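Long-range contacts in carbohydrate-binding protein (Flavonifractor plautii, PDB 6N1B), which probably removes the acetyl group from N-acetylgalactosamine, as part of a gut bacterial pathway that converts blood group A to universal O type: residues E62-Y67 with R153-G158; A127-M132 with W174-S179. All blocks are in the same frame, centred on the assembly; numbering follows the deposited sequence.

Overall arrangement
Both contacts gather round neighbouring strands of one antiparallel sheet, probably one blade of a beta-propeller, to judge from the repeated four-stranded antiparallel sheets. Their centres are about 12 Å apart, at about 18 Å (contact 1) and about 24 Å (contact 2) from the centre of the chain. A probable backbone hydrogen bond from Ser155 N to Met132 O (2.9 Å) joins strands 148-155 and 131-140, and a second probable bond, Tyr156 OH to Trp174 NE1 (2.9 Å), ties contact 1 to the loop of contact 2. The preceding strand 116-126 carries His117 and Cys119 of the glycan pocket and Asp120 and Asp122, ligands of two different calcium ions, then ends at the turn used by contact 2.

Contact 1 (E62-Y67 with R153-G158); sequences EPWNGY and RISYDG
A chi1 of -177°, which sets CG opposite the backbone N, carries the Trp64 indole to the end of strand 148-155, while Asn65, whose CG lies beside its own backbone N (chi1 -65°), lays its side chain over the six-membered ring of that indole and against Asp157. The benzo end of Trp64 does the touching. CZ2 of Trp64 comes within 3.3 Å of Ser155 O, which sits at the ring edge near its plane, and Tyr156 O approaches the same CZ2 more obliquely at 3.4 Å. Further round the ring, CZ3 of Trp64 packs 3.7 Å from Gly158 CA. Glycine suits this spot because the backbone takes a positive phi (83°) and any side chain would point at the indole. Asn65 also packs on the second segment, its CB 3.4 Å from Asp157 O.

Each half is fixed from within. Trp64 to Tyr67 forms a type I' turn, for which Asn65-Gly66 is a classic pair. Opposite, Ser155 OG accepts from Gly158 N (2.9 Å) in an ST motif and also bonds to His160 O, so that the serine hydroxyl bridges two backbone groups of the turn.

The hairpin tip between strands 63-64 and 67-75 thus closes over the end of strand 148-155; Trp64 NE1 bonds to Asp130 O, and its ring touches Met132 of strand 131-140 and meets Trp70 edge-to-face.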
ATOM      1  N   GLU A  62      -3.092 -20.982   0.414  1.00 15.60           N
ATOM      2  CA  GLU A  62      -3.011 -21.892  -0.733  1.00 14.32           C
ATOM      3  C   GLU A  62      -2.817 -21.068  -1.965  1.00 13.07           C
ATOM      4  O   GLU A  62      -3.246 -19.914  -2.062  1.00 14.70           O
ATOM      5  CB  GLU A  62      -4.323 -22.649  -0.816  1.00 18.23           C
ATOM      6  CG  GLU A  62      -4.632 -23.594   0.342  1.00 24.33           C
ATOM      7  CD  GLU A  62      -6.067 -24.055   0.331  1.00 54.85           C
ATOM      8  OE1 GLU A  62      -6.808 -23.785  -0.565  1.00104.43           O
ATOM      9  OE2 GLU A  62      -6.361 -24.709   1.325  1.00 68.51           O
ATOM     10  N   PRO A  63      -2.081 -21.598  -2.942  1.00 13.52           N
ATOM     11  CA  PRO A  63      -1.804 -20.821  -4.175  1.00 12.82           C
ATOM     12  C   PRO A  63      -3.022 -20.415  -4.972  1.00 11.98           C
ATOM     13  O   PRO A  63      -3.988 -21.139  -5.005  1.00 15.43           O
ATOM     14  CB  PRO A  63      -0.843 -21.689  -4.960  1.00 15.25           C
ATOM     15  CG  PRO A  63      -1.070 -23.083  -4.500  1.00 18.57           C
ATOM     16  CD  PRO A  63      -1.551 -22.987  -3.048  1.00 15.86           C
ATOM     17  N   TRP A  64      -2.923 -19.216  -5.521  1.00 11.50           N
ATOM     18  CA  TRP A  64      -3.913 -18.672  -6.434  1.00 11.08           C
ATOM     19  C   TRP A  64      -3.211 -18.420  -7.758  1.00 11.14           C
ATOM     20  O   TRP A  64      -2.214 -17.714  -7.775  1.00 10.78           O
ATOM     21  CB  TRP A  64      -4.472 -17.395  -5.872  1.00 13.07           C
ATOM     22  CG  TRP A  64      -5.567 -16.729  -6.656  1.00 11.58           C
ATOM     23  CD1 TRP A  64      -6.899 -17.110  -6.723  1.00 12.27           C
ATOM     24  CD2 TRP A  64      -5.439 -15.598  -7.497  1.00 10.34           C
ATOM     25  NE1 TRP A  64      -7.609 -16.205  -7.517  1.00 11.75           N
ATOM     26  CE2 TRP A  64      -6.767 -15.266  -7.988  1.00 11.30           C
ATOM     27  CE3 TRP A  64      -4.373 -14.815  -7.898  1.00 11.09           C
ATOM     28  CZ2 TRP A  64      -6.967 -14.288  -8.886  1.00 11.27           C
ATOM     29  CZ3 TRP A  64      -4.595 -13.786  -8.777  1.00 10.61           C
ATOM     30  CH2 TRP A  64      -5.950 -13.518  -9.270  1.00 10.49           C
ATOM     31  N   ASN A  65      -3.668 -19.086  -8.812  1.00 11.37           N
ATOM     32  CA  ASN A  65      -3.010 -19.025 -10.149  1.00 12.10           C
ATOM     33  C   ASN A  65      -1.491 -19.227 -10.002  1.00 11.39           C
ATOM     34  O   ASN A  65      -0.678 -18.538 -10.658  1.00 13.49           O
ATOM     35  CB  ASN A  65      -3.341 -17.687 -10.828  1.00 11.80           C
ATOM     36  CG  ASN A  65      -4.831 -17.606 -11.116  1.00 11.85           C
ATOM     37  OD1 ASN A  65      -5.574 -16.657 -10.563  1.00 15.15           O
ATOM     38  ND2 ASN A  65      -5.304 -18.508 -11.880  1.00 10.79           N
ATOM     39  N   GLY A  66      -1.157 -20.252  -9.224  1.00 11.97           N
ATOM     40  CA  GLY A  66       0.226 -20.705  -9.108  1.00 13.20           C
ATOM     41  C   GLY A  66       1.074 -20.164  -8.002  1.00 12.71           C
ATOM     42  O   GLY A  66       2.155 -20.672  -7.816  1.00 13.84           O
ATOM     43  N   TYR A  67       0.604 -19.149  -7.299  1.00 11.77           N
ATOM     44  CA  TYR A  67       1.457 -18.468  -6.309  1.00 11.02           C
ATOM     45  C   TYR A  67       0.696 -18.115  -5.015  1.00 10.16           C
ATOM     46  O   TYR A  67      -0.482 -17.682  -5.127  1.00 11.19           O
ATOM     47  CB  TYR A  67       2.036 -17.160  -6.884  1.00 10.92           C
ATOM     48  CG  TYR A  67       2.895 -17.352  -8.089  1.00 11.77           C
ATOM     49  CD1 TYR A  67       4.226 -17.703  -7.905  1.00 13.71           C
ATOM     50  CD2 TYR A  67       2.415 -17.206  -9.363  1.00 13.29           C
ATOM     51  CE1 TYR A  67       4.998 -17.972  -9.026  1.00 15.90           C
ATOM     52  CE2 TYR A  67       3.243 -17.339 -10.500  1.00 17.27           C
ATOM     53  CZ  TYR A  67       4.535 -17.740 -10.310  1.00 16.52           C
ATOM     54  OH  TYR A  67       5.343 -17.943 -11.412  1.00 21.13           O
ATOM     55  N   ARG A 153      -9.695  -2.645 -10.488  1.00  8.41           N
ATOM     56  CA  ARG A 153      -9.653  -3.713 -11.531  1.00  9.39           C
ATOM     57  C   ARG A 153      -9.608  -5.036 -10.773  1.00  8.41           C
ATOM     58  O   ARG A 153      -8.926  -5.185  -9.770  1.00  9.13           O
ATOM     59  CB  ARG A 153      -8.381  -3.591 -12.406  1.00  9.38           C
ATOM     60  CG  ARG A 153      -8.493  -2.467 -13.464  1.00 10.18           C
ATOM     61  CD  ARG A 153      -7.176  -2.278 -14.228  1.00  9.95           C
ATOM     62  NE  ARG A 153      -7.292  -1.236 -15.244  1.00 10.81           N
ATOM     63  CZ  ARG A 153      -7.561  -1.415 -16.540  1.00 10.37           C
ATOM     64  NH1 ARG A 153      -7.727  -2.618 -17.047  1.00 11.70           N
ATOM     65  NH2 ARG A 153      -7.647  -0.344 -17.348  1.00 11.39           N
ATOM     66  N   ILE A 154     -10.336  -6.036 -11.336  1.00  9.02           N
ATOM     67  CA  ILE A 154     -10.463  -7.367 -10.720  1.00  8.93           C
ATOM     68  C   ILE A 154      -9.828  -8.405 -11.656  1.00  8.82           C
ATOM     69  O   ILE A 154      -9.831  -8.231 -12.911  1.00  9.10           O
ATOM     70  CB  ILE A 154     -11.969  -7.665 -10.524  1.00  9.59           C
ATOM     71  CG1 ILE A 154     -12.562  -6.722  -9.477  1.00  9.29           C
ATOM     72  CG2 ILE A 154     -12.267  -9.133 -10.179  1.00 11.49           C
ATOM     73  CD1 ILE A 154     -14.067  -6.632  -9.439  1.00  9.28           C
ATOM     74  N   SER A 155      -9.269  -9.474 -11.046  1.00  8.68           N
ATOM     75  CA  SER A 155      -8.737 -10.544 -11.872  1.00  8.68           C
ATOM     76  C   SER A 155      -9.141 -11.896 -11.286  1.00  8.40           C
ATOM     77  O   SER A 155      -9.091 -12.096 -10.050  1.00  9.77           O
ATOM     78  CB  SER A 155      -7.200 -10.471 -11.917  1.00 10.13           C
ATOM     79  OG  SER A 155      -6.610 -11.475 -12.758  1.00 10.15           O
ATOM     80  N   TYR A 156      -9.474 -12.819 -12.210  1.00  9.83           N
ATOM     81  CA  TYR A 156      -9.659 -14.204 -11.920  1.00 10.29           C
ATOM     82  C   TYR A 156      -8.408 -15.097 -12.116  1.00  9.99           C
ATOM     83  O   TYR A 156      -8.292 -16.153 -11.437  1.00 11.03           O
ATOM     84  CB  TYR A 156     -10.818 -14.782 -12.697  1.00  9.88           C
ATOM     85  CG  TYR A 156     -12.147 -14.150 -12.491  1.00  9.48           C
ATOM     86  CD1 TYR A 156     -12.842 -14.380 -11.270  1.00  9.18           C
ATOM     87  CD2 TYR A 156     -12.782 -13.372 -13.402  1.00 10.74           C
ATOM     88  CE1 TYR A 156     -14.142 -13.890 -11.099  1.00  9.76           C
ATOM     89  CE2 TYR A 156     -14.095 -12.869 -13.249  1.00 10.76           C
ATOM     90  CZ  TYR A 156     -14.778 -13.154 -12.075  1.00 10.12           C
ATOM     91  OH  TYR A 156     -16.056 -12.702 -11.883  1.00 11.35           O
ATOM     92  N   ASP A 157      -7.612 -14.717 -13.106  1.00 10.54           N
ATOM     93  CA  ASP A 157      -6.526 -15.567 -13.580  1.00 10.80           C
ATOM     94  C   ASP A 157      -5.151 -15.041 -13.284  1.00 10.95           C
ATOM     95  O   ASP A 157      -4.165 -15.722 -13.537  1.00 12.78           O
ATOM     96  CB  ASP A 157      -6.653 -15.861 -15.121  1.00 12.15           C
ATOM     97  CG  ASP A 157      -6.472 -14.639 -15.984  1.00 12.60           C
ATOM     98  OD1 ASP A 157      -6.196 -13.537 -15.486  1.00 12.54           O
ATOM     99  OD2 ASP A 157      -6.651 -14.811 -17.221  1.00 16.15           O
ATOM    100  N   GLY A 158      -5.048 -13.860 -12.690  1.00 11.16           N
ATOM    101  CA  GLY A 158      -3.758 -13.239 -12.307  1.00 12.07           C
ATOM    102  C   GLY A 158      -3.052 -12.504 -13.432  1.00 12.40           C
ATOM    103  O   GLY A 158      -2.054 -11.808 -13.223  1.00 11.89           O
TER

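Contact 2 (A127-M132 with W174-S179); sequences AEYDAM and WSKPTS
A G1 beta bulge, in which Asp130 and Ala131 both face Asn126, shapes the turn that delivers Tyr129 to the loop 174-179. The phenol ring of Tyr129 is sandwiched. One face lies on the six-membered ring of Trp174 in a face-to-face stack, centroids 3.9 Å apart and planes 27° apart; the closest pair is Tyr129 CD2 to Trp174 CE2 at 3.3 Å. Over the opposite face Lys176 lays its CG, 4.0 Å from the centroid of the Tyr129 ring, as a CH-pi contact. With chi1 at -74°, placing CG anti to the carbonyl carbon, the ring of Tyr129 is directed at the loop and its OH donates to Trp174 O at 2.6 Å, tilted 28° from the carbonyl plane. Tyrosine fits here by joining a broad face to a polar tip.

In what is probably a propeller blade, this turn links strands 116-126 and 131-140, and Arg183 bonds to the carbonyls of Tyr129 and Asp130. Ala131, small enough to sit at the edge of the indole, puts CB 4.0 Å from Trp174 CH2. Pro177 CD adds a looser contact to Tyr129 CD2 at 4.1 Å. On the exposed side Glu128 and Lys176 form a long salt bridge, doubtful in detail because the carboxylate is modelled too close to the lysine chain.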
ATOM      1  N   ALA A 127     -12.500 -14.140  -1.355  1.00 11.19           N
ATOM      2  CA  ALA A 127     -12.665 -15.626  -1.305  1.00 13.04           C
ATOM      3  C   ALA A 127     -13.922 -16.078  -1.977  1.00 11.66           C
ATOM      4  O   ALA A 127     -13.943 -17.128  -2.615  1.00 15.18           O
ATOM      5  CB  ALA A 127     -12.599 -16.083   0.164  1.00 15.50           C
ATOM      6  N   GLU A 128     -15.018 -15.350  -1.802  1.00 13.13           N
ATOM      7  CA  GLU A 128     -16.264 -15.791  -2.391  1.00 14.82           C
ATOM      8  C   GLU A 128     -16.224 -15.889  -3.911  1.00 12.44           C
ATOM      9  O   GLU A 128     -16.884 -16.716  -4.479  1.00 16.19           O
ATOM     10  CB  GLU A 128     -17.378 -14.778  -1.916  1.00 17.52           C
ATOM     11  CG  GLU A 128     -18.768 -15.092  -2.364  1.00 26.53           C
ATOM     12  CD  GLU A 128     -19.395 -16.052  -1.386  1.00 40.75           C
ATOM     13  OE1 GLU A 128     -18.790 -16.230  -0.265  1.00 56.60           O
ATOM     14  OE2 GLU A 128     -20.482 -16.535  -1.719  1.00 90.78           O
ATOM     15  N   TYR A 129     -15.470 -14.994  -4.553  1.00 11.46           N
ATOM     16  CA  TYR A 129     -15.378 -14.962  -5.970  1.00 11.45           C
ATOM     17  C   TYR A 129     -14.066 -15.616  -6.461  1.00 10.18           C
ATOM     18  O   TYR A 129     -13.841 -15.677  -7.717  1.00 12.59           O
ATOM     19  CB  TYR A 129     -15.460 -13.502  -6.494  1.00 12.21           C
ATOM     20  CG  TYR A 129     -16.847 -12.955  -6.405  1.00 11.77           C
ATOM     21  CD1 TYR A 129     -17.425 -12.561  -5.138  1.00 12.56           C
ATOM     22  CD2 TYR A 129     -17.598 -12.751  -7.519  1.00 12.04           C
ATOM     23  CE1 TYR A 129     -18.677 -11.986  -5.068  1.00 11.61           C
ATOM     24  CE2 TYR A 129     -18.924 -12.201  -7.455  1.00 11.88           C
ATOM     25  CZ  TYR A 129     -19.426 -11.802  -6.240  1.00 10.68           C
ATOM     26  OH  TYR A 129     -20.697 -11.251  -6.154  1.00 12.46           O
ATOM     27  N   ASP A 130     -13.170 -16.020  -5.553  1.00 10.53           N
ATOM     28  CA  ASP A 130     -11.841 -16.514  -5.801  1.00 10.72           C
ATOM     29  C   ASP A 130     -11.094 -15.564  -6.804  1.00 11.70           C
ATOM     30  O   ASP A 130     -10.617 -15.987  -7.869  1.00 10.95           O
ATOM     31  CB  ASP A 130     -11.913 -17.924  -6.320  1.00 11.80           C
ATOM     32  CG  ASP A 130     -10.557 -18.586  -6.428  1.00 14.18           C
ATOM     33  OD1 ASP A 130      -9.634 -18.313  -5.650  1.00 13.50           O
ATOM     34  OD2 ASP A 130     -10.485 -19.577  -7.274  1.00 16.39           O
ATOM     35  N   ALA A 131     -11.070 -14.307  -6.450  1.00 10.78           N
ATOM     36  CA  ALA A 131     -10.619 -13.225  -7.364  1.00 11.34           C
ATOM     37  C   ALA A 131      -9.866 -12.181  -6.556  1.00  9.83           C
ATOM     38  O   ALA A 131     -10.178 -11.998  -5.366  1.00 11.09           O
ATOM     39  CB  ALA A 131     -11.784 -12.551  -8.070  1.00 10.27           C
ATOM     40  N   MET A 132      -8.887 -11.538  -7.153  1.00  9.00           N
ATOM     41  CA  MET A 132      -8.236 -10.358  -6.590  1.00  9.26           C
ATOM     42  C   MET A 132      -8.922  -9.090  -7.051  1.00  8.29           C
ATOM     43  O   MET A 132      -9.348  -8.932  -8.186  1.00  9.09           O
ATOM     44  CB  MET A 132      -6.743 -10.305  -7.040  1.00  9.17           C
ATOM     45  CG  MET A 132      -5.866 -11.470  -6.489  1.00 10.15           C
ATOM     46  SD  MET A 132      -5.607 -11.370  -4.738  1.00 10.68           S
ATOM     47  CE  MET A 132      -4.641 -12.879  -4.577  1.00 11.97           C
ATOM     48  N   TRP A 174     -21.838  -7.213  -9.185  1.00 10.36           N
ATOM     49  CA  TRP A 174     -20.935  -8.261  -9.637  1.00 10.77           C
ATOM     50  C   TRP A 174     -21.558  -9.607  -9.357  1.00 11.98           C
ATOM     51  O   TRP A 174     -21.639 -10.020  -8.190  1.00 12.53           O
ATOM     52  CB  TRP A 174     -19.619  -8.069  -8.913  1.00 10.71           C
ATOM     53  CG  TRP A 174     -18.503  -9.030  -9.251  1.00  9.64           C
ATOM     54  CD1 TRP A 174     -18.434  -9.935 -10.271  1.00 10.31           C
ATOM     55  CD2 TRP A 174     -17.282  -9.184  -8.477  1.00  9.95           C
ATOM     56  NE1 TRP A 174     -17.200 -10.564 -10.225  1.00 10.74           N
ATOM     57  CE2 TRP A 174     -16.498 -10.140  -9.129  1.00 10.14           C
ATOM     58  CE3 TRP A 174     -16.814  -8.611  -7.311  1.00 10.12           C
ATOM     59  CZ2 TRP A 174     -15.267 -10.543  -8.673  1.00 10.79           C
ATOM     60  CZ3 TRP A 174     -15.557  -8.991  -6.875  1.00 10.28           C
ATOM     61  CH2 TRP A 174     -14.790  -9.952  -7.533  1.00 11.36           C
ATOM     62  N   SER A 175     -22.127 -10.249 -10.346  1.00 12.25           N
ATOM     63  CA  SER A 175     -22.733 -11.543 -10.140  1.00 13.42           C
ATOM     64  C   SER A 175     -21.685 -12.651 -10.118  1.00 12.90           C
ATOM     65  O   SER A 175     -20.697 -12.567 -10.883  1.00 12.88           O
ATOM     66  CB  SER A 175     -23.746 -11.829 -11.254  1.00 14.51           C
ATOM     67  OG  SER A 175     -24.900 -10.976 -11.169  1.00 16.99           O
ATOM     68  N   LYS A 176     -21.864 -13.595  -9.228  1.00 13.42           N
ATOM     69  CA  LYS A 176     -20.899 -14.662  -9.143  1.00 14.14           C
ATOM     70  C   LYS A 176     -20.921 -15.448 -10.477  1.00 14.50           C
ATOM     71  O   LYS A 176     -21.989 -15.837 -10.974  1.00 15.65           O
ATOM     72  CB  LYS A 176     -21.290 -15.592  -7.978  1.00 20.10           C
ATOM     73  CG  LYS A 176     -21.114 -15.078  -6.576  1.00 26.25           C
ATOM     74  CD  LYS A 176     -21.221 -16.287  -5.605  1.00 34.66           C
ATOM     75  CE  LYS A 176     -21.397 -15.770  -4.219  1.00 48.68           C
ATOM     76  NZ  LYS A 176     -22.730 -15.174  -3.960  1.00 66.42           N
ATOM     77  N   PRO A 177     -19.722 -15.780 -10.987  1.00 14.12           N
ATOM     78  CA  PRO A 177     -19.653 -16.617 -12.162  1.00 14.91           C
ATOM     79  C   PRO A 177     -20.284 -17.973 -11.946  1.00 15.89           C
ATOM     80  O   PRO A 177     -20.092 -18.546 -10.827  1.00 19.44           O
ATOM     81  CB  PRO A 177     -18.149 -16.792 -12.460  1.00 18.00           C
ATOM     82  CG  PRO A 177     -17.526 -15.684 -11.755  1.00 19.13           C
ATOM     83  CD  PRO A 177     -18.402 -15.312 -10.574  1.00 14.45           C
ATOM     84  N   THR A 178     -20.882 -18.516 -13.007  1.00 18.26           N
ATOM     85  CA  THR A 178     -21.516 -19.818 -12.825  1.00 20.16           C
ATOM     86  C   THR A 178     -20.867 -20.832 -13.717  1.00 20.99           C
ATOM     87  O   THR A 178     -21.335 -21.968 -13.769  1.00 24.44           O
ATOM     88  CB  THR A 178     -22.966 -19.721 -13.150  1.00 21.60           C
ATOM     89  OG1 THR A 178     -23.163 -19.342 -14.517  1.00 24.81           O
ATOM     90  CG2 THR A 178     -23.743 -18.790 -12.239  1.00 23.91           C
ATOM     91  N   SER A 179     -19.738 -20.495 -14.359  1.00 18.72           N
ATOM     92  CA  SER A 179     -18.938 -21.391 -15.168  1.00 17.54           C
ATOM     93  C   SER A 179     -17.582 -20.841 -15.216  1.00 16.77           C
ATOM     94  O   SER A 179     -17.352 -19.646 -14.989  1.00 18.05           O
ATOM     95  CB  SER A 179     -19.495 -21.468 -16.636  1.00 19.76           C
ATOM     96  OG  SER A 179     -19.383 -20.206 -17.272  1.00 20.27           O
TER